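Local coordinates for protein ferredoxin-NADP reductase (Neisseria gonorrhoeae MIA_2011_03-10, PDB 5TR9) that binds FAD and, as a ferredoxin-NADP+ reductase, probably passes electrons between NADP(H) and ferredoxin or flavodoxin through the flavin, at residues 22-27 with 34-39; 113-118 with 142-147; 167-172 with 185-190. All blocks are in the same frame, centred on the assembly; numbering follows the deposited sequence.

Interaction 1: residues 22-27 with 34-39; sequences ILWVKH and TFAISR
Trp24 lays one face of its indole over the methyl of Ala36 on the neighbouring antiparallel strand, a CH-pi contact in which Ala36 CB sits 3.7 Å from the centroid of the five-membered ring. The methyl is displaced from the ring centre toward NE1 and CE2. Chi1 of 49° puts Trp24 CG between the backbone N and the carbonyl carbon. The indole overlaps Ala36, and its CZ3 passes beside Thr34 OG1. Beyond the ring, Lys26 CB and Thr34 lie side by side on the same face of the sheet; Thr34 OG1 is hydrogen-bonded to His28 in the turn of the hairpin. On the other face, Ile22 CD1 meets Ile37 CG2 at 3.8 Å, and Val25 CG2 rests alongside Phe35 CB, where Met96 also packs.

The backbone fixes these positions. Lys26 and Thr34 form a hydrogen-bonded pair, with Lys26 N to Thr34 O at 2.8 Å and a return bond from Thr34 N to Lys26 O. Further along, Leu23 N donates to Ala36 O over 2.8 Å. Ala36 N in turn donates to Trp24 O over 3.1 Å. Leu23 and Trp24 thus both face Ala36 in a classic beta bulge, which points Leu23 toward the partner strand; its CD1 reaches the Ile37 carbonyl carbon at 3.6 Å. The hairpin belongs to the antiparallel sheet of the FAD-binding domain, and the side chain of Phe35 lies about 7 Å from the bound FAD. Chemically, the contact joins main-chain hydrogen bonds to apolar contacts, with the exposed indole of Trp24 laid over the buried Ala36 methyl.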
loop_
_atom_site.group_PDB
_atom_site.type_symbol
_atom_site.label_atom_id
_atom_site.label_comp_id
_atom_site.label_asym_id
_atom_site.label_seq_id
_atom_site.Cartn_x
_atom_site.Cartn_y
_atom_site.Cartn_z
ATOM N N ILE A 22 -10.856 10.647 15.933
ATOM C CA ILE A 22 -10.249 9.322 16.047
ATOM C C ILE A 22 -11.289 8.367 16.613
ATOM O O ILE A 22 -11.882 8.632 17.663
ATOM C CB ILE A 22 -9.006 9.358 16.951
ATOM C CG1 ILE A 22 -7.934 10.313 16.415
ATOM C CG2 ILE A 22 -8.455 7.935 17.167
ATOM C CD1 ILE A 22 -7.388 9.927 15.067
ATOM N N LEU A 23 -11.516 7.249 15.923
ATOM C CA LEU A 23 -12.465 6.262 16.422
ATOM C C LEU A 23 -11.784 5.185 17.258
ATOM O O LEU A 23 -12.318 4.783 18.298
ATOM C CB LEU A 23 -13.231 5.630 15.256
ATOM C CG LEU A 23 -13.973 6.645 14.373
ATOM C CD1 LEU A 23 -14.678 5.935 13.235
ATOM C CD2 LEU A 23 -14.964 7.453 15.175
ATOM N N TRP A 24 -10.608 4.724 16.841
ATOM C CA TRP A 24 -9.888 3.716 17.607
ATOM C C TRP A 24 -8.484 3.600 17.041
ATOM O O TRP A 24 -8.240 3.939 15.881
ATOM C CB TRP A 24 -10.598 2.349 17.577
ATOM C CG TRP A 24 -11.014 1.839 16.200
ATOM C CD1 TRP A 24 -12.270 1.889 15.646
ATOM C CD2 TRP A 24 -10.186 1.158 15.246
ATOM N NE1 TRP A 24 -12.260 1.314 14.396
ATOM C CE2 TRP A 24 -10.997 0.846 14.130
ATOM C CE3 TRP A 24 -8.837 0.787 15.226
ATOM C CZ2 TRP A 24 -10.497 0.187 13.000
ATOM C CZ3 TRP A 24 -8.343 0.126 14.110
ATOM C CH2 TRP A 24 -9.167 -0.160 13.007
ATOM N N VAL A 25 -7.572 3.102 17.877
ATOM C CA VAL A 25 -6.187 2.843 17.500
ATOM C C VAL A 25 -5.858 1.423 17.923
ATOM O O VAL A 25 -6.090 1.049 19.080
ATOM C CB VAL A 25 -5.202 3.828 18.163
ATOM C CG1 VAL A 25 -3.768 3.546 17.663
ATOM C CG2 VAL A 25 -5.605 5.283 17.890
ATOM N N LYS A 26 -5.276 0.653 17.011
ATOM C CA LYS A 26 -4.942 -0.745 17.253
ATOM C C LYS A 26 -3.441 -0.917 17.083
ATOM O O LYS A 26 -2.904 -0.617 16.014
ATOM C CB LYS A 26 -5.710 -1.646 16.278
ATOM C CG LYS A 26 -5.443 -3.138 16.405
ATOM C CD LYS A 26 -6.381 -3.902 15.450
ATOM C CE LYS A 26 -6.170 -5.399 15.497
ATOM N NZ LYS A 26 -6.469 -5.937 16.845
ATOM N N HIS A 27 -2.762 -1.371 18.135
ATOM C CA HIS A 27 -1.353 -1.739 18.027
ATOM C C HIS A 27 -1.235 -3.183 17.555
ATOM O O HIS A 27 -1.733 -4.105 18.216
ATOM C CB HIS A 27 -0.625 -1.558 19.353
ATOM C CG HIS A 27 -0.135 -0.168 19.579
ATOM N ND1 HIS A 27 -0.950 0.840 20.049
ATOM C CD2 HIS A 27 1.085 0.388 19.388
ATOM C CE1 HIS A 27 -0.249 1.957 20.148
ATOM N NE2 HIS A 27 0.988 1.709 19.757
ATOM N N THR A 34 -2.818 0.389 13.175
ATOM C CA THR A 34 -3.890 0.844 12.302
ATOM C C THR A 34 -4.840 1.680 13.144
ATOM O O THR A 34 -4.909 1.525 14.371
ATOM C CB THR A 34 -4.637 -0.312 11.610
ATOM O OG1 THR A 34 -5.110 -1.269 12.571
ATOM C CG2 THR A 34 -3.712 -1.012 10.612
ATOM N N PHE A 35 -5.525 2.612 12.493
ATOM C CA PHE A 35 -6.496 3.427 13.205
ATOM C C PHE A 35 -7.580 3.861 12.237
ATOM O O PHE A 35 -7.368 3.901 11.022
ATOM C CB PHE A 35 -5.848 4.647 13.898
ATOM C CG PHE A 35 -5.176 5.630 12.959
ATOM C CD1 PHE A 35 -3.856 5.442 12.556
ATOM C CD2 PHE A 35 -5.843 6.783 12.540
ATOM C CE1 PHE A 35 -3.220 6.360 11.718
ATOM C CE2 PHE A 35 -5.213 7.712 11.701
ATOM C CZ PHE A 35 -3.895 7.501 11.287
ATOM N N ALA A 36 -8.758 4.141 12.785
ATOM C CA ALA A 36 -9.896 4.578 11.995
ATOM C C ALA A 36 -10.322 5.962 12.450
ATOM O O ALA A 36 -10.227 6.299 13.640
ATOM C CB ALA A 36 -11.074 3.614 12.136
ATOM N N ILE A 37 -10.813 6.751 11.496
ATOM C CA ILE A 37 -11.351 8.073 11.777
ATOM C C ILE A 37 -12.729 8.179 11.137
ATOM O O ILE A 37 -13.083 7.416 10.231
ATOM C CB ILE A 37 -10.428 9.203 11.269
ATOM C CG1 ILE A 37 -10.447 9.273 9.736
ATOM C CG2 ILE A 37 -8.981 9.002 11.749
ATOM C CD1 ILE A 37 -9.627 10.437 9.183
ATOM N N SER A 38 -13.521 9.126 11.635
ATOM C CA SER A 38 -14.826 9.369 11.030
ATOM C C SER A 38 -14.660 9.878 9.603
ATOM O O SER A 38 -13.671 10.545 9.261
ATOM C CB SER A 38 -15.644 10.359 11.868
ATOM O OG SER A 38 -14.940 11.568 12.114
ATOM N N ARG A 39 -15.628 9.522 8.763
ATOM C CA ARG A 39 -15.588 9.804 7.331
ATOM C C ARG A 39 -16.763 10.697 6.977
ATOM O O ARG A 39 -17.924 10.268 7.118
ATOM C CB ARG A 39 -15.644 8.514 6.508
ATOM C CG ARG A 39 -15.599 8.791 5.019
ATOM C CD ARG A 39 -15.702 7.518 4.210
ATOM N NE ARG A 39 -15.601 7.823 2.788
ATOM C CZ ARG A 39 -15.530 6.893 1.851
ATOM N NH1 ARG A 39 -15.575 5.621 2.209
ATOM N NH2 ARG A 39 -15.429 7.236 0.569
#

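Interaction 2: residues 113-118 with 142-147; sequences LPERFP and PEIRQR
The guanidinium of Arg147, in one of its two conformers, has the carboxylate of Glu115 over one face: Glu115 OE1 sits 3.3 Å over the plane, away from its middle, and the two planes are 38° apart. From that position OE1 forms a salt bridge with Arg147 NH1, 3.5 Å long, that rests on charge and has no N-H directed at the oxygen. In this conformer NH1 also packs against the aliphatic part of the glutamate, 3.4 Å from Glu115 CB. NH1 also donates to a water at 3.0 Å and makes a long, weak ion pair with Asp119. The water lies 2.8 Å from Phe117 O, a likely acceptor, and so links the arginine to the loop backbone.

The other carboxylate oxygen, Glu115 OE2, comes within 2.5 Å of Glu143 OE1, with the two acid planes turned 72° against each other. A separation that short suggests that one of the acids is protonated. Glu143 reaches the site through a bend at CD (chi2 -85°), whereas Glu115 is extended beyond CG. Beneath the charged groups, Ile144 CD1 touches Pro114 CG at 3.7 Å, the two side chains crossing at about a right angle.

Pro114 and Ile144 both also pack on Ile138 of helix 133-139, and Pro114 reaches Met230 of strand 227-233. The loop before strand 122-128, with its short 3-10 turn at 114-116, is thereby laid against helix 142-147, while Phe117 is inserted toward Met230 and Met262 of the parallel sheet of the NAD-binding domain.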
loop_
_atom_site.group_PDB
_atom_site.type_symbol
_atom_site.label_atom_id
_atom_site.label_comp_id
_atom_site.label_asym_id
_atom_site.label_seq_id
_atom_site.Cartn_x
_atom_site.Cartn_y
_atom_site.Cartn_z
ATOM N N LEU A 113 -3.656 3.706 -9.677
ATOM C CA LEU A 113 -5.024 3.509 -10.149
ATOM C C LEU A 113 -5.038 2.309 -11.085
ATOM O O LEU A 113 -4.859 2.457 -12.305
ATOM C CB LEU A 113 -5.527 4.776 -10.836
ATOM C CG LEU A 113 -5.599 5.990 -9.902
ATOM C CD1 LEU A 113 -5.920 7.245 -10.680
ATOM C CD2 LEU A 113 -6.640 5.758 -8.807
ATOM N N PRO A 114 -5.267 1.100 -10.557
ATOM C CA PRO A 114 -5.044 -0.112 -11.367
ATOM C C PRO A 114 -5.980 -0.259 -12.549
ATOM O O PRO A 114 -5.614 -0.941 -13.513
ATOM C CB PRO A 114 -5.245 -1.256 -10.360
ATOM C CG PRO A 114 -6.014 -0.652 -9.235
ATOM C CD PRO A 114 -5.643 0.792 -9.167
ATOM N N GLU A 115 -7.160 0.357 -12.522
ATOM C CA GLU A 115 -8.082 0.193 -13.647
ATOM C C GLU A 115 -7.663 0.978 -14.872
ATOM O O GLU A 115 -8.313 0.854 -15.918
ATOM C CB GLU A 115 -9.491 0.569 -13.205
ATOM C CG GLU A 115 -9.989 -0.476 -12.211
ATOM C CD GLU A 115 -11.277 -0.130 -11.517
ATOM O OE1 GLU A 115 -12.082 0.680 -12.014
ATOM O OE2 GLU A 115 -11.479 -0.706 -10.429
ATOM N N ARG A 116 -6.584 1.754 -14.781
ATOM C CA ARG A 116 -5.954 2.319 -15.966
ATOM C C ARG A 116 -5.160 1.284 -16.759
ATOM O O ARG A 116 -4.793 1.555 -17.905
ATOM C CB ARG A 116 -5.046 3.475 -15.555
ATOM C CG ARG A 116 -5.825 4.680 -15.046
ATOM C CD ARG A 116 -4.873 5.774 -14.599
ATOM N NE ARG A 116 -5.583 7.027 -14.390
ATOM C CZ ARG A 116 -4.982 8.183 -14.126
ATOM N NH1 ARG A 116 -3.656 8.238 -14.036
ATOM N NH2 ARG A 116 -5.704 9.282 -13.953
ATOM N N PHE A 117 -4.870 0.119 -16.166
ATOM C CA PHE A 117 -4.361 -1.042 -16.884
ATOM C C PHE A 117 -5.539 -1.809 -17.497
ATOM O O PHE A 117 -6.625 -1.861 -16.902
ATOM C CB PHE A 117 -3.615 -1.979 -15.936
ATOM C CG PHE A 117 -2.260 -1.489 -15.474
ATOM C CD1 PHE A 117 -1.318 -0.984 -16.369
ATOM C CD2 PHE A 117 -1.915 -1.603 -14.126
ATOM C CE1 PHE A 117 -0.047 -0.571 -15.926
ATOM C CE2 PHE A 117 -0.645 -1.201 -13.678
ATOM C CZ PHE A 117 0.276 -0.687 -14.572
ATOM N N PRO A 118 -5.350 -2.440 -18.658
ATOM C CA PRO A 118 -6.476 -3.124 -19.311
ATOM C C PRO A 118 -6.852 -4.416 -18.609
ATOM O O PRO A 118 -6.015 -5.103 -18.013
ATOM C CB PRO A 118 -5.965 -3.409 -20.728
ATOM C CG PRO A 118 -4.478 -3.387 -20.608
ATOM C CD PRO A 118 -4.139 -2.421 -19.507
ATOM N N PRO A 142 -14.280 -5.134 -5.321
ATOM C CA PRO A 142 -14.699 -6.430 -5.881
ATOM C C PRO A 142 -14.324 -6.599 -7.340
ATOM O O PRO A 142 -14.065 -7.728 -7.775
ATOM C CB PRO A 142 -16.222 -6.427 -5.683
ATOM C CG PRO A 142 -16.450 -5.482 -4.556
ATOM C CD PRO A 142 -15.417 -4.414 -4.708
ATOM N N GLU A 143 -14.273 -5.513 -8.110
ATOM C CA GLU A 143 -14.030 -5.661 -9.539
ATOM C C GLU A 143 -12.571 -5.934 -9.875
ATOM O O GLU A 143 -12.281 -6.308 -11.014
ATOM C CB GLU A 143 -14.506 -4.420 -10.304
ATOM C CG GLU A 143 -13.617 -3.202 -10.196
ATOM C CD GLU A 143 -13.892 -2.347 -8.966
ATOM O OE1 GLU A 143 -13.388 -1.204 -8.923
ATOM O OE2 GLU A 143 -14.591 -2.797 -8.041
ATOM N N ILE A 144 -11.649 -5.776 -8.926
ATOM C CA ILE A 144 -10.238 -5.982 -9.245
ATOM C C ILE A 144 -9.957 -7.454 -9.548
ATOM O O ILE A 144 -9.315 -7.780 -10.552
ATOM C CB ILE A 144 -9.345 -5.442 -8.114
ATOM C CG1 ILE A 144 -9.333 -3.907 -8.142
ATOM C CG2 ILE A 144 -7.910 -5.976 -8.240
ATOM C CD1 ILE A 144 -8.646 -3.312 -9.376
ATOM N N ARG A 145 -10.447 -8.373 -8.709
ATOM C CA ARG A 145 -10.249 -9.784 -9.036
ATOM C C ARG A 145 -11.104 -10.235 -10.214
ATOM O O ARG A 145 -10.789 -11.255 -10.834
ATOM C CB ARG A 145 -10.510 -10.662 -7.807
ATOM C CG ARG A 145 -9.402 -10.538 -6.759
ATOM C CD ARG A 145 -9.617 -11.467 -5.573
ATOM N NE ARG A 145 -9.464 -12.873 -5.934
ATOM C CZ ARG A 145 -9.627 -13.876 -5.078
ATOM N NH1 ARG A 145 -9.949 -13.618 -3.818
ATOM N NH2 ARG A 145 -9.464 -15.129 -5.478
ATOM N N GLN A 146 -12.177 -9.508 -10.543
ATOM C CA GLN A 146 -12.944 -9.834 -11.739
ATOM C C GLN A 146 -12.205 -9.411 -13.003
ATOM O O GLN A 146 -12.143 -10.169 -13.980
ATOM C CB GLN A 146 -14.318 -9.165 -11.676
ATOM C CG GLN A 146 -15.281 -9.567 -12.799
ATOM C CD GLN A 146 -15.183 -8.669 -14.031
ATOM O OE1 GLN A 146 -14.719 -9.097 -15.091
ATOM N NE2 GLN A 146 -15.629 -7.424 -13.896
ATOM N N ARG A 147 -11.632 -8.207 -12.999
ATOM C CA ARG A 147 -11.064 -7.599 -14.204
ATOM C C ARG A 147 -9.731 -8.229 -14.592
ATOM O O ARG A 147 -9.447 -8.435 -15.779
ATOM C CB ARG A 147 -10.868 -6.097 -13.984
ATOM C CG ARG A 147 -12.142 -5.261 -13.937
ATOM C CD ARG A 147 -11.781 -3.779 -13.942
ATOM N NE ARG A 147 -12.946 -2.910 -14.073
ATOM C CZ ARG A 147 -12.902 -1.677 -14.565
ATOM N NH1 ARG A 147 -11.749 -1.165 -14.993
ATOM N NH2 ARG A 147 -14.011 -0.957 -14.640
HETATM O O HOH W 1 -9.171 -2.328 -15.965
#

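Interaction 3: residues 167-172 with 185-190; sequences DRLAAL and FRFVPV
Leu169 and Leu172, one helical turn apart, each apply an aliphatic group to the face of a phenylalanine on strand 185-191. Leu169 CB lies over the Phe187 ring, 3.8 Å from its centroid, and CD1 extends across the same ring to within 3.6 Å of Phe187 CE1. Leu172 instead uses its tip: CG stands anti to the backbone N (chi1 -168°), and CD2 settles over the Phe185 face, 3.8 Å from the centroid. Both phenylalanines also hold CG anti to the backbone N, near 170°, and their rings extend from the strand toward the helix. In both pairs the side chains cross at about a right angle.

Leu169 O approaches the Phe185 ring at its edge, 3.5 Å from CE2, so the ring receives a methyl on its face and a carbonyl oxygen near its plane. Ser173 at the helix end bonds to Phe187 N. Leu169 continues onto Leu153 of strand 150-157, so the helix covers one side of the parallel sheet in this Rossmann-like NAD-binding domain. No hydrogen bond joins the two segments themselves; dispersion and CH-pi contacts carry the interface.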
loop_
_atom_site.group_PDB
_atom_site.type_symbol
_atom_site.label_atom_id
_atom_site.label_comp_id
_atom_site.label_asym_id
_atom_site.label_seq_id
_atom_site.Cartn_x
_atom_site.Cartn_y
_atom_site.Cartn_z
ATOM N N ASP A 167 -1.769 -13.155 8.180
ATOM C CA ASP A 167 -2.832 -14.134 8.397
ATOM C C ASP A 167 -4.029 -13.850 7.504
ATOM O O ASP A 167 -4.607 -14.771 6.914
ATOM C CB ASP A 167 -3.257 -14.144 9.865
ATOM C CG ASP A 167 -2.189 -14.712 10.778
ATOM O OD1 ASP A 167 -1.140 -15.162 10.271
ATOM O OD2 ASP A 167 -2.401 -14.702 12.009
ATOM N N ARG A 168 -4.405 -12.577 7.379
ATOM C CA ARG A 168 -5.550 -12.210 6.554
ATOM C C ARG A 168 -5.290 -12.509 5.079
ATOM O O ARG A 168 -6.146 -13.078 4.389
ATOM C CB ARG A 168 -5.869 -10.726 6.757
ATOM C CG ARG A 168 -6.590 -10.059 5.596
ATOM C CD ARG A 168 -6.658 -8.553 5.802
ATOM N NE ARG A 168 -7.306 -7.873 4.684
ATOM C CZ ARG A 168 -7.439 -6.553 4.586
ATOM N NH1 ARG A 168 -6.966 -5.761 5.544
ATOM N NH2 ARG A 168 -8.045 -6.022 3.531
ATOM N N LEU A 169 -4.119 -12.125 4.577
ATOM C CA LEU A 169 -3.853 -12.274 3.148
ATOM C C LEU A 169 -3.493 -13.710 2.780
ATOM O O LEU A 169 -3.823 -14.158 1.678
ATOM C CB LEU A 169 -2.749 -11.311 2.715
ATOM C CG LEU A 169 -3.078 -9.831 2.937
ATOM C CD1 LEU A 169 -1.842 -8.988 2.689
ATOM C CD2 LEU A 169 -4.208 -9.372 2.043
ATOM N N ALA A 170 -2.842 -14.449 3.681
ATOM C CA ALA A 170 -2.616 -15.866 3.413
ATOM C C ALA A 170 -3.938 -16.619 3.315
ATOM O O ALA A 170 -4.093 -17.512 2.471
ATOM C CB ALA A 170 -1.723 -16.473 4.495
ATOM N N ALA A 171 -4.913 -16.260 4.157
ATOM C CA ALA A 171 -6.212 -16.925 4.100
ATOM C C ALA A 171 -6.957 -16.583 2.812
ATOM O O ALA A 171 -7.596 -17.454 2.210
ATOM C CB ALA A 171 -7.047 -16.552 5.325
ATOM N N LEU A 172 -6.885 -15.321 2.374
ATOM C CA LEU A 172 -7.469 -14.940 1.089
ATOM C C LEU A 172 -6.805 -15.686 -0.065
ATOM O O LEU A 172 -7.439 -15.938 -1.100
ATOM C CB LEU A 172 -7.338 -13.428 0.892
ATOM C CG LEU A 172 -8.116 -12.774 -0.253
ATOM C CD1 LEU A 172 -9.599 -12.750 0.078
ATOM C CD2 LEU A 172 -7.595 -11.362 -0.529
ATOM N N PHE A 185 -6.014 -15.061 -6.286
ATOM C CA PHE A 185 -5.236 -14.088 -5.540
ATOM C C PHE A 185 -4.052 -14.816 -4.922
ATOM O O PHE A 185 -4.221 -15.909 -4.373
ATOM C CB PHE A 185 -6.064 -13.414 -4.444
ATOM C CG PHE A 185 -5.231 -12.618 -3.485
ATOM C CD1 PHE A 185 -4.668 -11.414 -3.876
ATOM C CD2 PHE A 185 -4.972 -13.088 -2.203
ATOM C CE1 PHE A 185 -3.869 -10.684 -3.004
ATOM C CE2 PHE A 185 -4.184 -12.356 -1.324
ATOM C CZ PHE A 185 -3.632 -11.149 -1.726
ATOM N N ARG A 186 -2.860 -14.240 -5.054
ATOM C CA ARG A 186 -1.640 -14.797 -4.487
ATOM C C ARG A 186 -1.002 -13.772 -3.566
ATOM O O ARG A 186 -0.885 -12.595 -3.925
ATOM C CB ARG A 186 -0.626 -15.189 -5.572
ATOM C CG ARG A 186 -1.016 -16.372 -6.451
ATOM C CD ARG A 186 -2.117 -16.029 -7.449
ATOM N NE ARG A 186 -2.207 -17.044 -8.498
ATOM C CZ ARG A 186 -1.548 -16.979 -9.650
ATOM N NH1 ARG A 186 -0.759 -15.936 -9.908
ATOM N NH2 ARG A 186 -1.678 -17.957 -10.542
ATOM N N PHE A 187 -0.569 -14.220 -2.390
ATOM C CA PHE A 187 0.176 -13.379 -1.465
ATOM C C PHE A 187 1.536 -14.005 -1.197
ATOM O O PHE A 187 1.621 -15.187 -0.848
ATOM C CB PHE A 187 -0.593 -13.197 -0.148
ATOM C CG PHE A 187 0.182 -12.452 0.906
ATOM C CD1 PHE A 187 0.561 -11.132 0.703
ATOM C CD2 PHE A 187 0.539 -13.078 2.089
ATOM C CE1 PHE A 187 1.279 -10.430 1.678
ATOM C CE2 PHE A 187 1.250 -12.382 3.066
ATOM C CZ PHE A 187 1.620 -11.067 2.856
ATOM N N VAL A 188 2.588 -13.211 -1.353
ATOM C CA VAL A 188 3.957 -13.669 -1.127
ATOM C C VAL A 188 4.611 -12.756 -0.097
ATOM O O VAL A 188 4.948 -11.607 -0.416
ATOM C CB VAL A 188 4.764 -13.676 -2.433
ATOM C CG1 VAL A 188 6.195 -14.132 -2.165
ATOM C CG2 VAL A 188 4.091 -14.587 -3.465
ATOM N N PRO A 189 4.804 -13.206 1.141
ATOM C CA PRO A 189 5.553 -12.392 2.101
ATOM C C PRO A 189 7.047 -12.549 1.872
ATOM O O PRO A 189 7.530 -13.634 1.539
ATOM C CB PRO A 189 5.130 -12.970 3.458
ATOM C CG PRO A 189 4.806 -14.403 3.172
ATOM C CD PRO A 189 4.288 -14.455 1.737
ATOM N N VAL A 190 7.775 -11.453 2.055
ATOM C CA VAL A 190 9.228 -11.420 1.906
ATOM C C VAL A 190 9.806 -10.811 3.176
ATOM O O VAL A 190 9.384 -9.729 3.583
ATOM C CB VAL A 190 9.649 -10.590 0.680
ATOM C CG1 VAL A 190 11.153 -10.412 0.642
ATOM C CG2 VAL A 190 9.170 -11.239 -0.608
#

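In the fold
From the N terminus, interaction 1 closes a short hairpin of strands 17-27 and 32-38 within the antiparallel FAD-binding sheet. Interaction 2 follows, closing a longer loop that runs through strand 122-128 and helix 133-139 and brings the loop before strand 122-128 against helix 142-147. Interaction 3 then closes the connection from helix 166-173 to strand 185-191, part of which is not modelled. The three follow in series, neither nesting nor crossing. Interactions 2 and 3 meet where Arg145 packs on Phe185 and Leu172, whereas interaction 1 stands apart, its centre about 28 Å from that of interaction 2 and 24 Å from that of interaction 3.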